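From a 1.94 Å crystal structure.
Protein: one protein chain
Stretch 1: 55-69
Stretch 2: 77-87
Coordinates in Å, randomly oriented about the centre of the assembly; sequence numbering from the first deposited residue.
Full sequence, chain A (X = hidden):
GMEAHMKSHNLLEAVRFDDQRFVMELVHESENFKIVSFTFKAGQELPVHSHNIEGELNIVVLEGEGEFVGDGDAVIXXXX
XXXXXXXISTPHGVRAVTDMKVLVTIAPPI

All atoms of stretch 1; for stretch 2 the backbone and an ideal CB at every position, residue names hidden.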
# COMPACT_ATOMS: atom_id res chain seq x y z
N GLY A 55 -13.08 11.80 -1.89
CA GLY A 55 -11.86 11.03 -2.02
C GLY A 55 -11.97 9.72 -1.31
O GLY A 55 -12.96 9.47 -0.59
N GLU A 56 -10.94 8.90 -1.49
CA GLU A 56 -10.86 7.58 -0.88
C GLU A 56 -9.55 7.31 -0.17
O GLU A 56 -8.60 8.04 -0.35
CB GLU A 56 -11.04 6.54 -1.99
CG GLU A 56 -12.47 6.41 -2.47
CD GLU A 56 -12.54 5.68 -3.77
OE1 GLU A 56 -12.20 6.29 -4.79
OE2 GLU A 56 -12.98 4.51 -3.79
N LEU A 57 -9.53 6.28 0.66
CA LEU A 57 -8.27 5.82 1.22
C LEU A 57 -8.13 4.34 1.01
O LEU A 57 -9.13 3.64 0.83
CB LEU A 57 -8.11 6.12 2.72
CG LEU A 57 -8.99 5.35 3.73
CD1 LEU A 57 -8.39 5.41 5.11
CD2 LEU A 57 -10.37 5.89 3.72
N ASN A 58 -6.89 3.86 1.04
CA ASN A 58 -6.67 2.43 1.10
C ASN A 58 -5.76 2.21 2.31
O ASN A 58 -4.88 3.04 2.58
CB ASN A 58 -6.21 1.81 -0.23
CG ASN A 58 -4.75 2.06 -0.56
OD1 ASN A 58 -3.86 1.51 0.04
ND2 ASN A 58 -4.53 2.81 -1.61
N ILE A 59 -6.00 1.13 3.04
CA ILE A 59 -5.19 0.78 4.21
C ILE A 59 -4.60 -0.59 3.90
O ILE A 59 -5.35 -1.54 3.76
CB ILE A 59 -6.01 0.69 5.50
CG1 ILE A 59 -6.74 2.01 5.76
CG2 ILE A 59 -5.08 0.29 6.66
CD1 ILE A 59 -7.55 2.06 7.05
N VAL A 60 -3.27 -0.67 3.85
CA VAL A 60 -2.57 -1.91 3.54
C VAL A 60 -1.88 -2.44 4.79
O VAL A 60 -1.13 -1.71 5.41
CB VAL A 60 -1.51 -1.68 2.45
CG1 VAL A 60 -0.87 -3.04 2.05
CG2 VAL A 60 -2.16 -1.01 1.25
N VAL A 61 -2.13 -3.70 5.16
CA VAL A 61 -1.49 -4.29 6.33
C VAL A 61 -0.12 -4.80 5.87
O VAL A 61 -0.04 -5.73 5.09
CB VAL A 61 -2.30 -5.44 6.98
CG1 VAL A 61 -1.60 -5.93 8.23
CG2 VAL A 61 -3.74 -4.98 7.29
N LEU A 62 0.93 -4.16 6.36
CA LEU A 62 2.31 -4.50 6.02
C LEU A 62 2.87 -5.61 6.87
O LEU A 62 3.69 -6.39 6.40
CB LEU A 62 3.22 -3.30 6.25
CG LEU A 62 2.85 -2.00 5.56
CD1 LEU A 62 3.80 -0.92 6.07
CD2 LEU A 62 2.91 -2.17 4.06
N GLU A 63 2.52 -5.60 8.14
CA GLU A 63 3.04 -6.59 9.08
C GLU A 63 2.05 -6.76 10.19
O GLU A 63 1.38 -5.79 10.60
CB GLU A 63 4.41 -6.13 9.59
CG GLU A 63 5.11 -6.97 10.69
CD GLU A 63 5.49 -8.40 10.31
OE1 GLU A 63 5.10 -8.91 9.25
OE2 GLU A 63 6.18 -9.04 11.12
N GLY A 64 1.93 -8.00 10.66
CA GLY A 64 1.03 -8.35 11.74
C GLY A 64 -0.38 -8.55 11.28
O GLY A 64 -0.66 -8.53 10.07
N GLU A 65 -1.26 -8.77 12.26
CA GLU A 65 -2.68 -9.04 12.03
C GLU A 65 -3.52 -8.12 12.88
O GLU A 65 -3.17 -7.80 14.02
CB GLU A 65 -3.09 -10.46 12.43
CG GLU A 65 -2.83 -11.57 11.42
CD GLU A 65 -3.83 -12.77 11.56
OE1 GLU A 65 -4.27 -13.08 12.70
OE2 GLU A 65 -4.18 -13.39 10.52
N GLY A 66 -4.68 -7.79 12.33
CA GLY A 66 -5.62 -6.95 13.01
C GLY A 66 -7.00 -7.04 12.40
O GLY A 66 -7.39 -8.08 11.83
N GLU A 67 -7.74 -5.96 12.58
CA GLU A 67 -9.10 -5.80 12.08
C GLU A 67 -9.30 -4.41 11.52
O GLU A 67 -8.78 -3.44 12.10
CB GLU A 67 -10.09 -5.96 13.23
CG GLU A 67 -10.03 -7.28 13.87
CD GLU A 67 -10.98 -7.44 15.02
OE1 GLU A 67 -11.00 -6.57 15.90
OE2 GLU A 67 -11.65 -8.47 15.05
N PHE A 68 -10.02 -4.32 10.41
CA PHE A 68 -10.48 -3.03 9.89
C PHE A 68 -11.79 -2.82 10.61
O PHE A 68 -12.68 -3.66 10.54
CB PHE A 68 -10.75 -3.07 8.40
CG PHE A 68 -9.54 -3.37 7.61
CD1 PHE A 68 -8.43 -2.51 7.67
CD2 PHE A 68 -9.50 -4.46 6.76
CE1 PHE A 68 -7.29 -2.77 6.92
CE2 PHE A 68 -8.37 -4.70 5.99
CZ PHE A 68 -7.27 -3.87 6.08
N VAL A 69 -11.93 -1.68 11.27
CA VAL A 69 -13.12 -1.39 12.07
C VAL A 69 -13.96 -0.32 11.34
O VAL A 69 -13.42 0.54 10.63
CB VAL A 69 -12.72 -0.95 13.50
CG1 VAL A 69 -13.94 -0.83 14.42
CG2 VAL A 69 -11.74 -1.94 14.08
N UNK A 77 -11.64 -8.87 9.23
CA UNK A 77 -10.29 -9.33 9.55
C UNK A 77 -9.27 -8.70 8.61
O UNK A 77 -9.54 -8.54 7.43
CB UNK A 77 -10.21 -10.86 9.47
N UNK A 78 -8.14 -8.30 9.17
CA UNK A 78 -7.11 -7.59 8.45
C UNK A 78 -5.80 -8.35 8.62
O UNK A 78 -4.92 -7.94 9.38
CB UNK A 78 -6.99 -6.15 8.94
N UNK A 79 -5.67 -9.51 7.95
CA UNK A 79 -4.43 -10.23 8.03
C UNK A 79 -3.34 -9.47 7.27
O UNK A 79 -3.64 -8.53 6.53
CB UNK A 79 -4.60 -11.65 7.48
N UNK A 80 -2.09 -9.90 7.42
CA UNK A 80 -0.98 -9.26 6.73
C UNK A 80 -1.26 -9.28 5.24
O UNK A 80 -1.73 -10.28 4.70
CB UNK A 80 0.35 -9.95 7.05
N UNK A 81 -1.03 -8.17 4.57
CA UNK A 81 -1.29 -8.08 3.16
C UNK A 81 -2.72 -7.74 2.78
O UNK A 81 -3.02 -7.61 1.60
CB UNK A 81 -0.90 -9.41 2.50
N UNK A 82 -3.62 -7.60 3.75
CA UNK A 82 -5.00 -7.21 3.48
C UNK A 82 -5.02 -5.74 3.17
O UNK A 82 -4.19 -4.98 3.69
CB UNK A 82 -5.92 -7.53 4.66
N UNK A 83 -5.93 -5.33 2.28
CA UNK A 83 -6.11 -3.93 1.92
C UNK A 83 -7.57 -3.58 2.03
O UNK A 83 -8.40 -4.31 1.53
CB UNK A 83 -5.59 -3.64 0.51
N UNK A 84 -7.86 -2.48 2.73
CA UNK A 84 -9.21 -1.94 2.87
C UNK A 84 -9.24 -0.75 1.94
O UNK A 84 -8.29 -0.01 1.95
CB UNK A 84 -9.55 -1.56 4.31
N UNK A 85 -10.31 -0.60 1.14
CA UNK A 85 -10.53 0.59 0.33
C UNK A 85 -11.87 1.18 0.76
O UNK A 85 -12.87 0.48 0.83
CB UNK A 85 -10.51 0.27 -1.17
N UNK A 86 -11.88 2.48 1.00
CA UNK A 86 -13.07 3.15 1.48
C UNK A 86 -13.07 4.62 1.17
O UNK A 86 -12.00 5.21 1.03
CB UNK A 86 -13.22 2.94 2.99
N UNK A 87 -14.28 5.22 1.03
CA UNK A 87 -14.34 6.67 0.97
C UNK A 87 -13.80 7.25 2.31
O UNK A 87 -13.94 6.62 3.37
CB UNK A 87 -15.77 7.14 0.70

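Position 77 pairs with Glu 67 without hydrogen bonds, and its CB points away from stretch 1. With phi at -57° and no call on its N from stretch 1, many residues fit, proline included. It is Pro 77.

Position 78 is tight. Its N donates to Gly 66 O (2.8 Å) and its O accepts from Gly 66 N (3.0 Å), so the backbone must keep its NH. The ideal CB lies 3.5 Å from Gly 66 O and 3.6 Å from Phe 68 CE2, which favours a small side chain. Ala 78 sets its CB over one face of the Phe 68 ring, 3.6 Å from the centroid, and 3.9 Å from Val 61 CG2.

Position 79 opens a type II turn, its CB mostly pointing away. Phi of -70° admits proline among others; Pro 79 brings CB to 3.7 Å from Glu 65 OE2, while its O accepts from the N of position 82 (2.9 Å).

At 80 the CB leaves sideways near Gly 64 O, beside the carbonyl of Leu 62 and the acid of Glu 63. A long polar or basic chain suits. Arg 80 runs past Glu 63, its NE 4.4 Å from OE1: opposite charges, but no salt bridge. One water accepts from Arg 80 NH1 (3.0 Å) and donates to Leu 62 O (2.7 Å); another joins Arg 80 N to Glu 65 OE2.

Position 81 has phi 85° and psi -3°, where a CB would jam against the preceding carbonyl. Glycine is called for, and Gly 81 donates its N to Val 61 O (2.7 Å).

Position 82 looks sideways, its CB 4.0 Å from Phe 68 CE2 and 4.3 Å from Val 61 CG2; a small apolar group suits. Ala 82 also accepts from Val 61 N at its O (2.8 Å).

Position 83 shares a sheet face with Asn 58 and Val 60, inviting a beta-branched or other apolar chain. Val 83 places CG2 3.9 Å from Val 60 CG2.

Position 84 turns to the other face, its CB 3.7 Å from Phe 68 CE1 with Ile 59 alongside. Leucine, isoleucine or methionine could serve. Leu 84 puts CB over the ring face opposite Ala 78, 3.5 Å from the centroid, and CD2 3.8 Å from Ile 59 CD1; its N and O pair with Ile 59.

Position 85, beside Asn 58, suits a strand-forming apolar residue: Val 85, with CG2 4.1 Å from Asn 58 CB.

Position 86 hydrogen-bonds Leu 57 both ways. Its CB is 4.2 Å from Leu 57 CD2; small or medium apolar groups suit, and Ala 86 is found.

Position 87, CB mostly away and N unclaimed by stretch 1, tolerates proline: Pro 87, whose CA lies 3.5 Å from Gly 55 O.

Stretch 2 (77-87) PAPRGAVLVAP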
# COMPACT_ATOMS: atom_id res chain seq x y z
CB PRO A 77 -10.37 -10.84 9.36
CG PRO A 77 -11.79 -11.17 9.62
CD PRO A 77 -12.55 -10.02 9.01
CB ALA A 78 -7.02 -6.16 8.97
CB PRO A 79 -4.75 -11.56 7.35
CG PRO A 79 -5.79 -11.20 6.35
CD PRO A 79 -6.64 -10.23 7.10
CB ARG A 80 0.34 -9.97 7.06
CG ARG A 80 1.58 -9.30 6.46
CD ARG A 80 2.84 -10.02 6.90
NE ARG A 80 2.93 -11.39 6.39
CZ ARG A 80 3.31 -11.77 5.16
NH1 ARG A 80 3.65 -10.90 4.23
NH2 ARG A 80 3.33 -13.06 4.86
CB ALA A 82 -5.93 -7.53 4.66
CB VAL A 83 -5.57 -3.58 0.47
CG1 VAL A 83 -6.18 -4.42 -0.58
CG2 VAL A 83 -5.79 -2.11 0.15
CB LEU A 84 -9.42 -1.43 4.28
CG LEU A 84 -10.74 -0.71 4.60
CD1 LEU A 84 -11.88 -1.68 4.61
CD2 LEU A 84 -10.57 -0.03 5.95
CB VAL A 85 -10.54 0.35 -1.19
CG1 VAL A 85 -10.52 1.74 -1.96
CG2 VAL A 85 -9.35 -0.47 -1.61
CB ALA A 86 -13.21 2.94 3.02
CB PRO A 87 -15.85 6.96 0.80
CG PRO A 87 -16.41 5.72 0.21
CD PRO A 87 -15.62 4.62 0.86
O HOH W 1 4.13 -7.89 4.25
O HOH W 2 -1.88 -12.57 8.46
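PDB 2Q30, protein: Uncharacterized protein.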